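PDB 4TQM: lectin 2 from Agrocybe aegerita, which probably binds glycans carrying terminal N-acetylglucosamine, a sugar seen in surface pockets of its seven-bladed beta-propeller. Local coordinates for residues T361-N366 and K376-D381; K337-V342 and G387-E392; A43-A48 and F93-K98; R128-G133 and V141-G146. The protein carries 1 engineered substitution. All coordinates share one frame; numbering follows the deposited sequence.

Contact 1 (T361-N366 and K376-D381); sequences TLVSYN and KALTND. With NAG (2-acetamido-2-deoxy-beta-D-glucopyranose), chain G.
Thr361 faces a beta bulge in the partner strand. Its N donates to Thr379 O at 2.9 Å, and its O accepts from Leu378 N at 2.8 Å. Two residues thus share one partner, and the register slips by one. Thr379 N is buried here with no partner. With chi1 at -61°, Thr361 OG1 stands anti to its carbonyl carbon and donates to Asp381 O at 2.7 Å, in the carbonyl plane. Asp381 N in turn donates to Thr379 OG1, closing an ST turn just after the bulge. Leu362 splits its two methyls. CD2 rests on Ala377 CB at 3.7 Å, while CD1 lies 3.4 Å from O3 of the bound N-acetylglucosamine. Leu362 pairs with Ala377 without backbone bonds, and Val363 is the next hydrogen-bonded pair, its N and O both bonded to Lys376. Its CG1 meets Leu378 CD2 at 3.5 Å. Its other methyl, CG2, lies 3.8 Å above one face of the Tyr365 ring. Tyr365 then reaches across, and its OH lies 3.6 Å from Leu378 CD2, the two side chains crossing at about a right angle. Lys376 CD sits near the plane of that ring, at its edge. This hairpin forms the outer half of a four-stranded propeller blade. Strand 361-364 is bonded on its other side to strand 352-356, and strand 376-379 is outermost.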
# COMPACT_ATOMS: atom_id res chain seq x y z
N THR A 361 -14.40 -14.29 -4.91
CA THR A 361 -13.30 -13.46 -5.36
C THR A 361 -13.28 -13.45 -6.88
O THR A 361 -13.04 -14.48 -7.52
CB THR A 361 -11.95 -13.97 -4.83
OG1 THR A 361 -11.96 -13.94 -3.39
CG2 THR A 361 -10.81 -13.09 -5.33
N LEU A 362 -13.52 -12.27 -7.45
CA LEU A 362 -13.68 -12.12 -8.89
C LEU A 362 -12.47 -11.42 -9.52
O LEU A 362 -11.76 -10.68 -8.85
CB LEU A 362 -14.95 -11.34 -9.20
CG LEU A 362 -16.25 -12.01 -8.75
CD1 LEU A 362 -17.38 -11.00 -8.62
CD2 LEU A 362 -16.64 -13.11 -9.73
N VAL A 363 -12.26 -11.66 -10.80
CA VAL A 363 -11.07 -11.15 -11.48
C VAL A 363 -11.41 -10.61 -12.87
O VAL A 363 -12.37 -11.04 -13.49
CB VAL A 363 -9.99 -12.25 -11.59
CG1 VAL A 363 -10.31 -13.20 -12.73
CG2 VAL A 363 -8.62 -11.64 -11.78
N SER A 364 -10.61 -9.66 -13.33
CA SER A 364 -10.69 -9.19 -14.71
C SER A 364 -9.27 -8.94 -15.22
O SER A 364 -8.51 -8.17 -14.62
CB SER A 364 -11.52 -7.91 -14.82
OG SER A 364 -11.57 -7.45 -16.16
N TYR A 365 -8.92 -9.60 -16.32
CA TYR A 365 -7.56 -9.53 -16.83
C TYR A 365 -7.34 -8.40 -17.83
O TYR A 365 -8.22 -8.09 -18.64
CB TYR A 365 -7.15 -10.88 -17.44
CG TYR A 365 -7.22 -12.02 -16.44
CD1 TYR A 365 -6.26 -12.14 -15.44
CD2 TYR A 365 -8.23 -12.97 -16.51
CE1 TYR A 365 -6.31 -13.18 -14.53
CE2 TYR A 365 -8.29 -14.01 -15.60
CZ TYR A 365 -7.33 -14.11 -14.62
OH TYR A 365 -7.38 -15.15 -13.71
N ASN A 366 -6.16 -7.80 -17.76
CA ASN A 366 -5.74 -6.77 -18.69
C ASN A 366 -5.35 -7.39 -20.03
O ASN A 366 -4.62 -8.38 -20.07
CB ASN A 366 -4.55 -6.01 -18.11
CG ASN A 366 -4.31 -4.67 -18.79
OD1 ASN A 366 -4.34 -4.56 -20.01
ND2 ASN A 366 -4.05 -3.64 -17.98
N LYS A 376 -14.14 -13.23 -14.28
CA LYS A 376 -14.16 -14.65 -13.92
C LYS A 376 -14.06 -14.82 -12.40
O LYS A 376 -13.42 -14.03 -11.72
CB LYS A 376 -13.01 -15.40 -14.61
CG LYS A 376 -13.11 -15.43 -16.13
CD LYS A 376 -11.94 -16.19 -16.76
CE LYS A 376 -11.99 -17.68 -16.44
NZ LYS A 376 -13.11 -18.38 -17.14
N ALA A 377 -14.71 -15.86 -11.89
CA ALA A 377 -14.66 -16.16 -10.46
C ALA A 377 -13.49 -17.08 -10.15
O ALA A 377 -13.43 -18.21 -10.63
CB ALA A 377 -15.97 -16.78 -10.00
N LEU A 378 -12.55 -16.59 -9.34
CA LEU A 378 -11.36 -17.35 -9.00
C LEU A 378 -11.64 -18.39 -7.92
O LEU A 378 -11.21 -19.55 -8.04
CB LEU A 378 -10.25 -16.41 -8.52
CG LEU A 378 -8.94 -16.43 -9.33
CD1 LEU A 378 -8.37 -17.83 -9.39
CD2 LEU A 378 -9.17 -15.89 -10.72
N THR A 379 -12.34 -17.98 -6.88
CA THR A 379 -12.63 -18.86 -5.75
C THR A 379 -13.79 -18.31 -4.93
O THR A 379 -14.18 -17.15 -5.08
CB THR A 379 -11.41 -19.00 -4.83
OG1 THR A 379 -11.74 -19.86 -3.73
CG2 THR A 379 -11.00 -17.63 -4.28
N ASN A 380 -14.34 -19.15 -4.05
CA ASN A 380 -15.36 -18.69 -3.12
C ASN A 380 -14.70 -18.13 -1.86
O ASN A 380 -15.32 -17.38 -1.11
CB ASN A 380 -16.32 -19.82 -2.76
CG ASN A 380 -17.22 -20.20 -3.92
OD1 ASN A 380 -17.56 -19.36 -4.76
ND2 ASN A 380 -17.62 -21.47 -3.98
N ASP A 381 -13.44 -18.50 -1.65
CA ASP A 381 -12.70 -18.06 -0.47
C ASP A 381 -12.33 -16.58 -0.56
O ASP A 381 -12.33 -16.00 -1.64
CB ASP A 381 -11.46 -18.93 -0.27
CG ASP A 381 -11.79 -20.42 -0.16
OD1 ASP A 381 -12.98 -20.75 0.01
OD2 ASP A 381 -10.86 -21.25 -0.24
C1 NAG G . -22.13 -9.72 -7.30
C2 NAG G . -20.75 -9.11 -7.46
C3 NAG G . -20.55 -8.65 -8.90
C4 NAG G . -20.83 -9.80 -9.85
C5 NAG G . -22.17 -10.47 -9.54
C6 NAG G . -22.38 -11.70 -10.41
C7 NAG G . -19.89 -8.25 -5.38
C8 NAG G . -19.84 -7.12 -4.39
N2 NAG G . -20.55 -8.03 -6.51
O3 NAG G . -19.23 -8.19 -9.08
O4 NAG G . -20.85 -9.33 -11.17
O5 NAG G . -22.26 -10.82 -8.17
O6 NAG G . -21.31 -12.60 -10.23
O7 NAG G . -19.33 -9.32 -5.13

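Contact 2 (K337-V342 and G387-E392); sequences KHRRFV and GKWAPE. With NAG (2-acetamido-2-deoxy-beta-D-glucopyranose), chain G.
Trp389 O lies 2.7 Å from Arg339 NH1. The hydrogen bond is weak, because the angle at the hydrogen is only 119°. Arg339 NH2 lies 3.4 Å from Trp389 O and is hydrogen-bonded to Thr394 OG1. The arginine chain bends at chi2 (91°), which carries the guanidinium from the strand to the loop. Pro391 then comes over one face of the group, with CG 4.3 Å above the plane and offset toward the rim. Trp389 CB lies at the edge, in plane. The indole is turned 63° from the guanidinium and offers it an edge, not a face. Pro391 CD also rests against the backbone, 3.9 Å from Lys337 O. Strand 339-343 is the first strand of the last blade of the seven-bladed propeller. Loop 387-392 leads away from that blade to strand 395-399, which joins the sheet of the first blade and so closes the ring. The contact therefore sits at the closure. Beside it, His338 turns away from the loop and lines a sugar site. The acetamido methyl C8 of N-acetylglucosamine lies 3.5 Å above the centre of the imidazole, a CH-pi approach. Lys337 CB lies over the opposite face, at 4.0 Å. The imidazole is fixed in rotation by Thr334 N at ND1 and by Glu358 OE1 at NE2. Glu358 OE2 forms a salt bridge with Lys337 NZ, and Glu358 N is bonded to the same sugar.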
# COMPACT_ATOMS: atom_id res chain seq x y z
N LYS A 337 -17.28 -3.60 3.09
CA LYS A 337 -17.37 -5.05 3.12
C LYS A 337 -16.43 -5.76 2.14
O LYS A 337 -15.97 -6.87 2.40
CB LYS A 337 -18.81 -5.49 2.86
CG LYS A 337 -19.81 -4.95 3.87
CD LYS A 337 -21.24 -5.24 3.46
CE LYS A 337 -21.45 -6.73 3.23
NZ LYS A 337 -22.85 -7.04 2.82
N HIS A 338 -16.14 -5.11 1.01
CA HIS A 338 -15.38 -5.75 -0.05
C HIS A 338 -14.02 -5.10 -0.27
O HIS A 338 -13.82 -3.93 0.07
CB HIS A 338 -16.18 -5.72 -1.35
CG HIS A 338 -17.62 -6.09 -1.18
ND1 HIS A 338 -18.65 -5.18 -1.31
CD2 HIS A 338 -18.20 -7.28 -0.88
CE1 HIS A 338 -19.80 -5.79 -1.11
NE2 HIS A 338 -19.56 -7.06 -0.84
N ARG A 339 -13.07 -5.85 -0.83
CA ARG A 339 -11.76 -5.29 -1.15
C ARG A 339 -11.53 -5.28 -2.65
O ARG A 339 -12.06 -6.12 -3.37
CB ARG A 339 -10.63 -6.06 -0.47
CG ARG A 339 -10.61 -5.99 1.04
CD ARG A 339 -11.40 -7.13 1.65
NE ARG A 339 -10.91 -7.48 2.98
CZ ARG A 339 -11.33 -8.54 3.66
NH1 ARG A 339 -12.24 -9.35 3.14
NH2 ARG A 339 -10.83 -8.79 4.86
N ARG A 340 -10.74 -4.33 -3.14
CA ARG A 340 -10.42 -4.29 -4.57
C ARG A 340 -8.97 -3.88 -4.78
O ARG A 340 -8.48 -2.95 -4.14
CB ARG A 340 -11.37 -3.34 -5.31
CG ARG A 340 -12.73 -3.95 -5.62
CD ARG A 340 -13.78 -2.88 -5.93
NE ARG A 340 -14.12 -2.11 -4.73
CZ ARG A 340 -15.08 -1.19 -4.68
NH1 ARG A 340 -15.80 -0.92 -5.77
NH2 ARG A 340 -15.32 -0.54 -3.55
N PHE A 341 -8.29 -4.59 -5.67
CA PHE A 341 -6.89 -4.31 -5.96
C PHE A 341 -6.63 -4.29 -7.46
O PHE A 341 -7.32 -4.95 -8.25
CB PHE A 341 -5.97 -5.31 -5.26
CG PHE A 341 -6.04 -5.27 -3.76
CD1 PHE A 341 -5.39 -4.27 -3.05
CD2 PHE A 341 -6.74 -6.24 -3.06
CE1 PHE A 341 -5.45 -4.23 -1.66
CE2 PHE A 341 -6.80 -6.20 -1.67
CZ PHE A 341 -6.16 -5.20 -0.97
N VAL A 342 -5.62 -3.51 -7.84
CA VAL A 342 -5.20 -3.38 -9.22
C VAL A 342 -3.72 -3.74 -9.27
O VAL A 342 -2.86 -2.91 -9.01
CB VAL A 342 -5.38 -1.93 -9.73
CG1 VAL A 342 -5.19 -1.88 -11.23
CG2 VAL A 342 -6.75 -1.40 -9.35
N GLY A 387 -19.59 -12.42 6.96
CA GLY A 387 -18.63 -11.86 7.90
C GLY A 387 -17.45 -12.78 8.16
O GLY A 387 -16.65 -12.53 9.06
N LYS A 388 -17.33 -13.83 7.35
CA LYS A 388 -16.21 -14.75 7.45
C LYS A 388 -14.91 -14.04 7.07
O LYS A 388 -13.83 -14.38 7.55
CB LYS A 388 -16.44 -15.97 6.54
CG LYS A 388 -15.38 -17.05 6.64
CD LYS A 388 -15.92 -18.38 6.15
CE LYS A 388 -14.82 -19.41 6.00
NZ LYS A 388 -14.00 -19.54 7.24
N TRP A 389 -15.04 -13.03 6.21
CA TRP A 389 -13.92 -12.18 5.83
C TRP A 389 -14.29 -10.70 5.95
O TRP A 389 -14.05 -9.92 5.04
CB TRP A 389 -13.45 -12.51 4.42
CG TRP A 389 -12.73 -13.82 4.34
CD1 TRP A 389 -13.27 -15.04 4.06
CD2 TRP A 389 -11.33 -14.04 4.55
NE1 TRP A 389 -12.29 -16.01 4.09
CE2 TRP A 389 -11.09 -15.42 4.39
CE3 TRP A 389 -10.26 -13.20 4.87
CZ2 TRP A 389 -9.83 -15.98 4.52
CZ3 TRP A 389 -9.00 -13.76 5.01
CH2 TRP A 389 -8.80 -15.13 4.83
N ALA A 390 -14.87 -10.33 7.08
CA ALA A 390 -15.19 -8.94 7.35
C ALA A 390 -13.89 -8.17 7.61
O ALA A 390 -13.03 -8.64 8.35
CB ALA A 390 -16.12 -8.82 8.53
N PRO A 391 -13.76 -6.98 6.99
CA PRO A 391 -12.56 -6.16 7.15
C PRO A 391 -12.31 -5.77 8.60
O PRO A 391 -11.17 -5.53 8.98
CB PRO A 391 -12.88 -4.91 6.32
CG PRO A 391 -13.87 -5.38 5.31
CD PRO A 391 -14.70 -6.41 6.02
N GLU A 392 -13.38 -5.71 9.39
CA GLU A 392 -13.28 -5.36 10.81
C GLU A 392 -12.48 -6.39 11.59
O GLU A 392 -11.86 -6.07 12.61
CB GLU A 392 -14.67 -5.22 11.44
CG GLU A 392 -15.54 -4.12 10.84
CD GLU A 392 -16.47 -4.63 9.74
OE1 GLU A 392 -16.03 -5.46 8.92
OE2 GLU A 392 -17.64 -4.19 9.71
C1 NAG G . -22.13 -9.72 -7.30
C2 NAG G . -20.75 -9.11 -7.46
C3 NAG G . -20.55 -8.65 -8.90
C4 NAG G . -20.83 -9.80 -9.85
C5 NAG G . -22.17 -10.47 -9.54
C6 NAG G . -22.38 -11.70 -10.41
C7 NAG G . -19.89 -8.25 -5.38
C8 NAG G . -19.84 -7.12 -4.39
N2 NAG G . -20.55 -8.03 -6.51
O3 NAG G . -19.23 -8.19 -9.08
O4 NAG G . -20.85 -9.33 -11.17
O5 NAG G . -22.26 -10.82 -8.17
O6 NAG G . -21.31 -12.60 -10.23
O7 NAG G . -19.33 -9.32 -5.13

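Contact 3 (A43-A48 and F93-K98); sequences AVKNFA and FADPPK. With NAG (2-acetamido-2-deoxy-beta-D-glucopyranose), chain B.
Asp95 reaches Lys45 because its CG points opposite its own backbone N (chi1 -168°). Its OD2 accepts from Lys45 N at 2.8 Å, nearly straight at 167°, from above the carboxylate plane. The contact joins two successive propeller blades. Strand 41-44 is the outermost strand of the first blade, and segment 93-98 is the loop that leads into strand 98-101, the outermost of the second. Lys45 centres an inverse gamma turn just after a classic beta bulge at Ala43 and Val44. Apolar groups also pack between the blades. Val44 CG2 touches Phe93 CB at 3.6 Å, the two side chains crossing at about a right angle. Phe47 and Pro97 slide past each other in opposite senses, with Phe47 CZ 3.6 Å from Pro97 CB. Asn46 belongs to a sugar site. Its OD1 accepts from Phe47 N at 2.6 Å and from O3 of N-acetylglucosamine at 2.7 Å. Its ND2 donates to O4 at 2.9 Å. The amide is thus fixed in rotation by bonds at both ends. A water completes the link, accepting from Asn46 ND2 and donating to Asp95 OD1 at 2.7 Å.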
# COMPACT_ATOMS: atom_id res chain seq x y z
N ALA A 43 -2.15 -21.65 6.31
CA ALA A 43 -0.71 -21.84 6.44
C ALA A 43 -0.20 -21.69 7.87
O ALA A 43 0.65 -22.46 8.32
CB ALA A 43 0.03 -20.88 5.52
N VAL A 44 -0.71 -20.68 8.57
CA VAL A 44 -0.29 -20.43 9.95
C VAL A 44 -1.51 -20.24 10.84
O VAL A 44 -2.36 -19.41 10.56
CB VAL A 44 0.60 -19.17 10.05
CG1 VAL A 44 1.12 -18.99 11.47
CG2 VAL A 44 1.76 -19.25 9.06
N LYS A 45 -1.59 -21.02 11.91
CA LYS A 45 -2.70 -20.88 12.86
C LYS A 45 -2.36 -19.80 13.89
O LYS A 45 -2.17 -20.09 15.07
CB LYS A 45 -3.03 -22.21 13.53
CG LYS A 45 -3.64 -23.22 12.56
CD LYS A 45 -4.00 -24.53 13.26
CE LYS A 45 -4.75 -25.46 12.31
NZ LYS A 45 -5.09 -26.76 12.94
N ASN A 46 -2.29 -18.56 13.41
CA ASN A 46 -1.90 -17.43 14.23
C ASN A 46 -2.19 -16.15 13.44
O ASN A 46 -2.76 -16.22 12.36
CB ASN A 46 -0.41 -17.52 14.59
CG ASN A 46 -0.07 -16.80 15.88
OD1 ASN A 46 -0.56 -15.71 16.16
ND2 ASN A 46 0.77 -17.43 16.70
N PHE A 47 -1.79 -15.00 13.99
CA PHE A 47 -2.03 -13.71 13.36
C PHE A 47 -3.52 -13.49 13.05
O PHE A 47 -3.87 -12.84 12.07
CB PHE A 47 -1.21 -13.55 12.07
CG PHE A 47 0.27 -13.74 12.27
CD1 PHE A 47 1.07 -12.68 12.66
CD2 PHE A 47 0.86 -14.98 12.05
CE1 PHE A 47 2.44 -12.85 12.84
CE2 PHE A 47 2.22 -15.16 12.23
CZ PHE A 47 3.01 -14.09 12.62
N ALA A 48 -4.39 -14.04 13.90
CA ALA A 48 -5.81 -14.07 13.60
C ALA A 48 -6.71 -13.66 14.76
O ALA A 48 -6.32 -13.75 15.92
CB ALA A 48 -6.20 -15.46 13.13
N PHE A 93 4.71 -22.11 5.53
CA PHE A 93 5.16 -21.02 6.40
C PHE A 93 5.38 -21.53 7.82
O PHE A 93 4.67 -22.43 8.28
CB PHE A 93 4.16 -19.87 6.40
CG PHE A 93 4.14 -19.09 5.11
CD1 PHE A 93 4.78 -17.86 5.02
CD2 PHE A 93 3.49 -19.59 3.99
CE1 PHE A 93 4.76 -17.14 3.83
CE2 PHE A 93 3.48 -18.88 2.80
CZ PHE A 93 4.11 -17.65 2.73
N ALA A 94 6.35 -20.94 8.52
CA ALA A 94 6.69 -21.36 9.88
C ALA A 94 5.53 -21.13 10.85
O ALA A 94 4.89 -20.08 10.85
CB ALA A 94 7.94 -20.63 10.36
N ASP A 95 5.27 -22.14 11.67
CA ASP A 95 4.22 -22.09 12.68
C ASP A 95 4.70 -22.92 13.87
O ASP A 95 4.91 -24.12 13.73
CB ASP A 95 2.93 -22.68 12.11
CG ASP A 95 1.71 -22.39 12.98
OD1 ASP A 95 1.88 -21.94 14.13
OD2 ASP A 95 0.58 -22.64 12.51
N PRO A 96 4.88 -22.28 15.04
CA PRO A 96 4.58 -20.88 15.38
C PRO A 96 5.60 -19.89 14.83
O PRO A 96 6.69 -20.28 14.43
CB PRO A 96 4.65 -20.90 16.91
CG PRO A 96 5.67 -21.94 17.21
CD PRO A 96 5.45 -23.01 16.18
N PRO A 97 5.23 -18.59 14.81
CA PRO A 97 6.18 -17.55 14.41
C PRO A 97 7.21 -17.30 15.50
O PRO A 97 7.09 -17.83 16.61
CB PRO A 97 5.29 -16.31 14.27
CG PRO A 97 4.14 -16.57 15.19
CD PRO A 97 3.89 -18.05 15.07
N LYS A 98 8.22 -16.49 15.19
CA LYS A 98 9.20 -16.06 16.19
C LYS A 98 9.04 -14.57 16.46
O LYS A 98 8.79 -13.80 15.53
CB LYS A 98 10.62 -16.36 15.70
CG LYS A 98 11.09 -17.79 15.95
CD LYS A 98 12.19 -18.21 14.99
CE LYS A 98 13.22 -17.10 14.77
NZ LYS A 98 13.95 -16.73 16.02
C1 NAG B . 0.27 -13.40 21.84
C2 NAG B . 0.33 -13.15 20.34
C3 NAG B . 0.24 -14.46 19.56
C4 NAG B . 1.29 -15.43 20.08
C5 NAG B . 1.10 -15.62 21.58
C6 NAG B . 2.11 -16.59 22.17
C7 NAG B . -0.50 -10.94 19.82
C8 NAG B . -1.64 -10.08 19.35
N2 NAG B . -0.74 -12.25 19.94
O3 NAG B . 0.45 -14.21 18.19
O4 NAG B . 1.18 -16.67 19.42
O5 NAG B . 1.23 -14.37 22.23
O6 NAG B . 3.40 -16.03 22.04
O7 NAG B . 0.59 -10.44 20.09
O HOH W 1 2.53 -23.36 6.03
O HOH W 2 0.31 -24.13 10.47
O HOH W 3 1.34 -20.44 16.30

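Contact 4 (R128-G133 and V141-G146); sequences RADIIG and VSRNNG
Arg128 grips Asn144 side-on, with NE and NH2 both donating to its backbone O, at 2.9 Å and 3.0 Å. The two nitrogens come from the same face of the carbonyl plane. Arg124 NH2 is a third donor to this oxygen. Chi1 of Arg128 is 56°, which places CG between N and the carbonyl carbon, and the extended chain then crosses the Asn144 amide at a slant. The guanidinium and amide planes stand 73° apart. Gly146 CA lies over one guanidinium face. The Asn144 amide is used at both ends. Its OD1 accepts from Gly146 N at 2.9 Å, closing an Asx turn, with a weak second bond from Arg128 NE. Its ND2 donates to Ala129 O at 2.9 Å and also to Thr66 O, so it ties this blade to the one before. The backbone N of Asn144 goes to Asp130 OD1 at 2.7 Å, along a nearly straight bond that meets the carboxylate from above its plane. Asp130 OD2 forms a salt bridge with Arg124 NE, so both carboxylate oxygens have partners. Further on, Ile131 and Ser142 exchange two backbone bonds, each 2.9 Å long. Ser142 OG is bonded to Gly151 O. Ile132 CG1 and Val141 CG2 lie side by side. This is the central hairpin of an antiparallel four-stranded propeller blade, tied beside its strands by Arg128 and by the buried Asp130 and Asn144.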
# COMPACT_ATOMS: atom_id res chain seq x y z
N ARG A 128 16.72 -7.05 2.27
CA ARG A 128 15.76 -7.44 3.30
C ARG A 128 15.16 -6.22 3.99
O ARG A 128 15.73 -5.12 3.95
CB ARG A 128 16.41 -8.39 4.32
CG ARG A 128 17.66 -7.86 4.99
CD ARG A 128 18.35 -8.94 5.82
NE ARG A 128 19.42 -8.38 6.65
CZ ARG A 128 20.70 -8.35 6.31
NH1 ARG A 128 21.10 -8.85 5.15
NH2 ARG A 128 21.59 -7.81 7.13
N ALA A 129 14.01 -6.41 4.63
CA ALA A 129 13.22 -5.29 5.14
C ALA A 129 13.60 -4.83 6.54
O ALA A 129 13.63 -5.63 7.49
CB ALA A 129 11.73 -5.64 5.08
N ASP A 130 13.89 -3.54 6.67
CA ASP A 130 14.03 -2.91 7.98
C ASP A 130 12.64 -2.56 8.50
O ASP A 130 11.67 -2.55 7.74
CB ASP A 130 14.86 -1.62 7.88
CG ASP A 130 16.35 -1.90 7.76
OD1 ASP A 130 16.77 -3.06 7.91
OD2 ASP A 130 17.11 -0.93 7.52
N ILE A 131 12.54 -2.29 9.79
CA ILE A 131 11.27 -1.87 10.37
C ILE A 131 11.27 -0.35 10.53
O ILE A 131 12.16 0.21 11.16
CB ILE A 131 11.03 -2.53 11.74
CG1 ILE A 131 10.97 -4.06 11.58
CG2 ILE A 131 9.75 -2.01 12.37
CD1 ILE A 131 10.79 -4.80 12.88
N ILE A 132 10.29 0.32 9.94
CA ILE A 132 10.24 1.78 10.05
C ILE A 132 8.90 2.23 10.58
O ILE A 132 7.88 2.01 9.95
CB ILE A 132 10.51 2.47 8.69
CG1 ILE A 132 11.88 2.05 8.13
CG2 ILE A 132 10.45 3.99 8.84
CD1 ILE A 132 11.80 0.94 7.11
N GLY A 133 8.90 2.85 11.75
CA GLY A 133 7.65 3.28 12.37
C GLY A 133 7.59 4.77 12.62
O GLY A 133 8.54 5.36 13.14
N VAL A 141 13.59 3.44 13.67
CA VAL A 141 14.02 2.39 12.74
C VAL A 141 14.67 1.22 13.47
O VAL A 141 15.51 1.42 14.34
CB VAL A 141 15.00 2.95 11.68
CG1 VAL A 141 15.54 1.83 10.80
CG2 VAL A 141 14.32 4.01 10.84
N SER A 142 14.26 0.01 13.12
CA SER A 142 14.96 -1.20 13.54
C SER A 142 15.65 -1.84 12.34
O SER A 142 14.99 -2.31 11.41
CB SER A 142 14.01 -2.21 14.18
OG SER A 142 14.68 -3.44 14.41
N ARG A 143 16.98 -1.83 12.36
CA ARG A 143 17.77 -2.37 11.26
C ARG A 143 17.76 -3.89 11.23
O ARG A 143 17.96 -4.55 12.26
CB ARG A 143 19.20 -1.82 11.33
CG ARG A 143 19.29 -0.31 11.09
CD ARG A 143 20.59 0.27 11.61
NE ARG A 143 21.77 -0.34 11.00
CZ ARG A 143 22.43 0.18 9.96
NH1 ARG A 143 22.03 1.32 9.43
NH2 ARG A 143 23.49 -0.45 9.47
N ASN A 144 17.53 -4.45 10.05
CA ASN A 144 17.53 -5.89 9.84
C ASN A 144 18.95 -6.39 9.63
O ASN A 144 19.55 -6.16 8.58
CB ASN A 144 16.65 -6.24 8.63
CG ASN A 144 16.36 -7.73 8.52
OD1 ASN A 144 17.14 -8.56 8.97
ND2 ASN A 144 15.22 -8.06 7.92
N ASN A 145 19.49 -7.06 10.64
CA ASN A 145 20.87 -7.55 10.58
C ASN A 145 20.96 -9.00 10.11
O ASN A 145 21.99 -9.65 10.28
CB ASN A 145 21.55 -7.38 11.94
CG ASN A 145 21.71 -5.92 12.34
OD1 ASN A 145 22.02 -5.07 11.50
ND2 ASN A 145 21.48 -5.62 13.61
N GLY A 146 19.88 -9.50 9.52
CA GLY A 146 19.85 -10.85 9.00
C GLY A 146 19.61 -11.90 10.07
O GLY A 146 19.82 -11.64 11.25

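Contacts 1 and 4 each join two strands of one blade by antiparallel backbone pairing. Contact 4 holds the middle hairpin and is mostly buried. Charged and amide groups tie the chain beside the strands. Contact 1 holds the outer hairpin of the last blade and is only partly buried. Contacts 2 and 3 instead bring a loop against a strand end. Contact 2 is a surface contact with one weak hydrogen bond, while contact 3 has a nearly straight one, with apolar packing and waters between the first two blades. Contacts 1 and 2 reach the same sheet and touch the same N-acetylglucosamine. Contact 3 binds another, and contact 4 touches none. Contacts 1 and 4 lie on opposite sides of the chain's centre.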